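Local coordinates for photosystem II assembly protein Ycf48 (Thermosynechococcus elongatus, PDB 5OJ5) that probably helps photosystem II assemble in its early stages and replace photodamaged D1, and binds D1 through the latter's C-terminal prepropeptide, at residues A[186-191]-A[196-201]; A[231-234]-A[238-241]. All blocks are in the same frame, centred on the assembly; numbering follows the deposited sequence.

Interaction 1: residues A[186-191]-A[196-201]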
loop_
_atom_site.group_PDB
_atom_site.type_symbol
_atom_site.label_atom_id
_atom_site.label_comp_id
_atom_site.label_asym_id
_atom_site.label_seq_id
_atom_site.Cartn_x
_atom_site.Cartn_y
_atom_site.Cartn_z
ATOM N N ARG A 186 -6.108 10.306 -4.175
ATOM C CA ARG A 186 -6.630 9.710 -2.960
ATOM C C ARG A 186 -5.954 8.369 -2.642
ATOM O O ARG A 186 -5.808 7.994 -1.475
ATOM C CB ARG A 186 -8.152 9.498 -3.135
ATOM C CG ARG A 186 -8.867 9.050 -1.901
ATOM C CD ARG A 186 -10.327 8.918 -2.191
ATOM N NE ARG A 186 -11.123 8.843 -0.986
ATOM C CZ ARG A 186 -11.780 9.846 -0.396
ATOM N NH1 ARG A 186 -11.786 11.110 -0.844
ATOM N NH2 ARG A 186 -12.461 9.570 0.712
ATOM N N ASN A 187 -5.543 7.632 -3.662
ATOM C CA ASN A 187 -4.905 6.333 -3.508
ATOM C C ASN A 187 -4.217 6.038 -4.826
ATOM O O ASN A 187 -4.605 6.572 -5.871
ATOM C CB ASN A 187 -5.906 5.226 -3.112
ATOM C CG ASN A 187 -5.958 4.988 -1.622
ATOM O OD1 ASN A 187 -4.919 4.857 -0.978
ATOM N ND2 ASN A 187 -7.157 4.878 -1.063
ATOM N N LEU A 188 -3.203 5.173 -4.759
ATOM C CA LEU A 188 -2.361 4.821 -5.889
ATOM C C LEU A 188 -1.910 3.387 -5.703
ATOM O O LEU A 188 -1.421 3.041 -4.629
ATOM C CB LEU A 188 -1.138 5.756 -5.902
ATOM C CG LEU A 188 -0.064 5.480 -6.937
ATOM C CD1 LEU A 188 -0.565 5.660 -8.356
ATOM C CD2 LEU A 188 1.154 6.369 -6.687
ATOM N N ASN A 189 -2.026 2.567 -6.741
ATOM C CA ASN A 189 -1.533 1.184 -6.679
ATOM C C ASN A 189 -0.872 0.829 -7.993
ATOM O O ASN A 189 -1.180 1.396 -9.049
ATOM C CB ASN A 189 -2.650 0.194 -6.320
ATOM C CG ASN A 189 -2.806 0.049 -4.830
ATOM O OD1 ASN A 189 -1.825 -0.254 -4.144
ATOM N ND2 ASN A 189 -3.987 0.304 -4.307
ATOM N N ARG A 190 0.023 -0.149 -7.933
ATOM C CA ARG A 190 0.867 -0.579 -9.038
ATOM C C ARG A 190 0.597 -2.039 -9.397
ATOM O O ARG A 190 0.334 -2.862 -8.509
ATOM C CB ARG A 190 2.343 -0.424 -8.616
ATOM C CG ARG A 190 3.311 -0.624 -9.761
ATOM C CD ARG A 190 4.741 -0.494 -9.252
ATOM N NE ARG A 190 5.725 -0.346 -10.316
ATOM C CZ ARG A 190 6.342 -1.361 -10.923
ATOM N NH1 ARG A 190 6.066 -2.622 -10.597
ATOM N NH2 ARG A 190 7.217 -1.094 -11.887
ATOM N N SER A 191 0.664 -2.367 -10.680
ATOM C CA SER A 191 0.515 -3.751 -11.132
ATOM C C SER A 191 1.905 -4.397 -11.294
ATOM O O SER A 191 2.932 -3.725 -11.383
ATOM C CB SER A 191 -0.244 -3.806 -12.436
ATOM O OG SER A 191 0.651 -3.623 -13.512
ATOM N N TYR A 196 -0.183 1.673 -13.317
ATOM C CA TYR A 196 -0.692 2.283 -12.091
ATOM C C TYR A 196 -2.146 2.662 -12.263
ATOM O O TYR A 196 -2.608 2.966 -13.361
ATOM C CB TYR A 196 0.133 3.538 -11.735
ATOM C CG TYR A 196 1.563 3.253 -11.338
ATOM C CD1 TYR A 196 1.896 3.084 -9.993
ATOM C CD2 TYR A 196 2.579 3.137 -12.285
ATOM C CE1 TYR A 196 3.206 2.875 -9.585
ATOM C CE2 TYR A 196 3.909 2.908 -11.874
ATOM C CZ TYR A 196 4.207 2.797 -10.531
ATOM O OH TYR A 196 5.522 2.605 -10.155
ATOM N N VAL A 197 -2.836 2.682 -11.118
ATOM C CA VAL A 197 -4.207 3.172 -11.031
ATOM C C VAL A 197 -4.284 4.132 -9.861
ATOM O O VAL A 197 -3.781 3.844 -8.770
ATOM C CB VAL A 197 -5.226 2.014 -10.946
ATOM C CG1 VAL A 197 -5.095 1.147 -9.682
ATOM C CG2 VAL A 197 -6.661 2.572 -11.024
ATOM N N ALA A 198 -4.899 5.292 -10.097
ATOM C CA ALA A 198 -4.982 6.363 -9.113
ATOM C C ALA A 198 -6.428 6.821 -8.981
ATOM O O ALA A 198 -7.088 7.114 -9.985
ATOM C CB ALA A 198 -4.142 7.543 -9.551
ATOM N N VAL A 199 -6.905 6.932 -7.772
ATOM C CA VAL A 199 -8.238 7.460 -7.489
ATOM C C VAL A 199 -8.151 8.965 -7.338
ATOM O O VAL A 199 -7.253 9.480 -6.665
ATOM C CB VAL A 199 -8.813 6.795 -6.228
ATOM C CG1 VAL A 199 -10.185 7.409 -5.899
ATOM C CG2 VAL A 199 -8.941 5.273 -6.454
ATOM N N SER A 200 -9.085 9.702 -7.952
ATOM C CA SER A 200 -9.083 11.164 -7.872
ATOM C C SER A 200 -9.350 11.620 -6.433
ATOM O O SER A 200 -9.845 10.857 -5.599
ATOM C CB SER A 200 -10.110 11.731 -8.843
ATOM O OG SER A 200 -11.454 11.503 -8.404
ATOM N N SER A 201 -9.039 12.896 -6.160
ATOM C CA SER A 201 -8.972 13.388 -4.781
ATOM C C SER A 201 -10.233 13.068 -3.993
ATOM O O SER A 201 -10.152 12.624 -2.848
ATOM C CB SER A 201 -8.747 14.906 -4.781
ATOM O OG SER A 201 -7.609 15.304 -5.524
#

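Interaction 2: residues A[231-234]-A[238-241]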
loop_
_atom_site.group_PDB
_atom_site.type_symbol
_atom_site.label_atom_id
_atom_site.label_comp_id
_atom_site.label_asym_id
_atom_site.label_seq_id
_atom_site.Cartn_x
_atom_site.Cartn_y
_atom_site.Cartn_z
ATOM N N GLY A 231 -7.091 -1.153 -7.123
ATOM C CA GLY A 231 -5.853 -1.866 -7.370
ATOM C C GLY A 231 -6.045 -2.963 -8.357
ATOM O O GLY A 231 -7.077 -3.030 -9.033
ATOM N N PHE A 232 -5.035 -3.821 -8.452
ATOM C CA PHE A 232 -5.004 -4.885 -9.442
ATOM C C PHE A 232 -5.185 -6.236 -8.793
ATOM O O PHE A 232 -4.720 -6.456 -7.676
ATOM C CB PHE A 232 -3.666 -4.846 -10.192
ATOM C CG PHE A 232 -3.457 -3.559 -10.934
ATOM C CD1 PHE A 232 -3.901 -3.432 -12.231
ATOM C CD2 PHE A 232 -2.821 -2.465 -10.324
ATOM C CE1 PHE A 232 -3.732 -2.232 -12.920
ATOM C CE2 PHE A 232 -2.658 -1.265 -11.025
ATOM C CZ PHE A 232 -3.097 -1.168 -12.302
ATOM N N THR A 233 -5.877 -7.140 -9.493
ATOM C CA THR A 233 -5.953 -8.527 -9.053
ATOM C C THR A 233 -4.775 -9.305 -9.611
ATOM O O THR A 233 -4.068 -8.796 -10.475
ATOM C CB THR A 233 -7.238 -9.161 -9.568
ATOM O OG1 THR A 233 -7.089 -9.403 -10.976
ATOM C CG2 THR A 233 -8.467 -8.307 -9.290
ATOM N N PRO A 234 -4.543 -10.550 -9.189
ATOM C CA PRO A 234 -3.452 -11.355 -9.748
ATOM C C PRO A 234 -3.813 -12.053 -11.044
ATOM O O PRO A 234 -3.085 -12.941 -11.488
ATOM C CB PRO A 234 -3.177 -12.403 -8.656
ATOM C CG PRO A 234 -4.065 -12.116 -7.558
ATOM C CD PRO A 234 -5.118 -11.184 -7.996
ATOM N N LEU A 238 -8.998 -5.189 -12.414
ATOM C CA LEU A 238 -9.005 -4.168 -11.382
ATOM C C LEU A 238 -10.048 -4.509 -10.331
ATOM O O LEU A 238 -11.080 -5.130 -10.613
ATOM C CB LEU A 238 -9.327 -2.800 -11.960
ATOM C CG LEU A 238 -8.350 -2.134 -12.954
ATOM C CD1 LEU A 238 -9.001 -0.913 -13.677
ATOM C CD2 LEU A 238 -7.141 -1.707 -12.238
ATOM N N TRP A 239 -9.792 -4.018 -9.114
ATOM C CA TRP A 239 -10.784 -4.002 -8.054
ATOM C C TRP A 239 -10.983 -2.560 -7.612
ATOM O O TRP A 239 -10.093 -1.724 -7.751
ATOM C CB TRP A 239 -10.381 -4.901 -6.859
ATOM C CG TRP A 239 -9.052 -4.599 -6.230
ATOM C CD1 TRP A 239 -7.865 -5.250 -6.460
ATOM C CD2 TRP A 239 -8.774 -3.589 -5.258
ATOM N NE1 TRP A 239 -6.868 -4.720 -5.684
ATOM C CE2 TRP A 239 -7.395 -3.691 -4.942
ATOM C CE3 TRP A 239 -9.540 -2.612 -4.603
ATOM C CZ2 TRP A 239 -6.777 -2.854 -4.017
ATOM C CZ3 TRP A 239 -8.905 -1.758 -3.690
ATOM C CH2 TRP A 239 -7.536 -1.885 -3.415
ATOM N N MET A 240 -12.149 -2.303 -7.030
ATOM C CA MET A 240 -12.448 -1.028 -6.407
ATOM C C MET A 240 -13.134 -1.217 -5.066
ATOM O O MET A 240 -13.947 -2.134 -4.895
ATOM C CB MET A 240 -13.326 -0.110 -7.306
ATOM C CG MET A 240 -14.680 -0.674 -7.662
ATOM S SD MET A 240 -15.730 0.491 -8.561
ATOM C CE MET A 240 -14.801 0.908 -9.943
ATOM N N ILE A 241 -12.829 -0.311 -4.152
ATOM C CA ILE A 241 -13.570 -0.083 -2.912
ATOM C C ILE A 241 -14.259 1.267 -3.057
ATOM O O ILE A 241 -13.600 2.264 -3.389
ATOM C CB ILE A 241 -12.638 -0.052 -1.693
ATOM C CG1 ILE A 241 -12.002 -1.422 -1.477
ATOM C CG2 ILE A 241 -13.425 0.424 -0.460
ATOM C CD1 ILE A 241 -10.857 -1.400 -0.458
#

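Interaction 1: residues A[186-191]-A[196-201]
Strands 187-190 and 196-199 run antiparallel at 169°, their axes 4.8 Å apart at the closest point, with Asn189 and Val197 as a hydrogen-bonded pair in which Asn189 N reaches Val197 O at 3.0 Å and Val197 N answers to Asn189 O. The non-hydrogen-bonded pairs Leu188-Ala198 and Arg190-Tyr196 put their side chains on one face. There Arg190, with CG anti to its own N (chi1 -170°) and the chain extended as far as NE, is laid over the Tyr196 ring: its CG stands 3.8 Å from the ring centroid, a CH-pi contact toward the rim. The guanidinium is turned 80° to the ring, and Arg190 NE comes within 3.0 Å of Tyr196 OH. Glu156 ties the two ends together, its OE1 making a salt bridge with Arg190 NH2 and a hydrogen bond with Tyr196 OH. Leu188 CD1 extends this layer, lying 3.9 Å from Tyr196 CD1 and 4.2 Å from Ala198 CB. At the far end the extended Arg186 side chain reaches past the strand, and its NH1 meets a lone pair of Ser201 O at 3.0 Å, almost in the guanidinium plane. His228 ND1 accepts a second bond, from Arg186 NE, which should limit rotation of the group. In the propeller this hairpin is sandwiched between neighbouring blades: Leu188, Arg190 and Tyr196 pack on strand 144-151, Asn187, Asn189 and Val197 touch strand 227-232, and strand 205-209 continues the sheet beyond 196-199.

Interaction 2: residues A[231-234]-A[238-241]
Gly231 O is approached by two groups of the opposing strand: Trp239 N makes a fairly straight hydrogen bond to it at 2.9 Å, from above the carbonyl plane, and Leu238 CA adds a CA-H...O contact at 3.2 Å. Gly231 N returns a bond to Trp239 O at 3.1 Å, completing the antiparallel hydrogen-bonded pair. The indole then folds back across the glycine. Trp239 holds CG between its backbone N and carbonyl carbon (chi1 56°), which swings the ring over the opposing backbone. Gly231 N sits beneath the middle of the indole, and Gly231 CA makes a CH-pi contact 3.7 Å from the centroid of the five-membered ring. Having no side chain, Gly231 lets the indole lie this close to the chain; Trp239 NE1 ends 3.4 Å from Phe232 O, near the ring plane. On the other face of the sheet Phe232 and Leu238 stand side by side, with Phe232 CE1 3.5 Å from Leu238 CD2. Thr233 OG1 bonds to Asp235 OD1 and Arg237 N within the connecting turn. Strands 227-232 and 238-242 form a beta hairpin, the first two strands of one blade, and such blades, each a small antiparallel sheet, are the repeating unit of the seven-bladed beta-propeller.

Overall arrangement
Interactions 1 and 2 are the opening hairpins of two consecutive blades, their centres about 10 Å apart. Phe232 bridges them: while one part of its ring meets Leu238, its CE2 rests 3.7 Å from Val197 CG1 and its CD2 lies 3.5 Å from Ser191 N. Polar links run alongside this packing, since Asn187 ND2 and Asn189 ND2 bond to His228 O and Met230 O on the strand that enters interaction 2. The two blades are therefore linked here by side-chain amides and by the packing of the Phe232 ring. Along the chain the arginine-rich patch, 202-226, falls between residues 196-201 and 231-234, so the two hairpins bracket it in sequence.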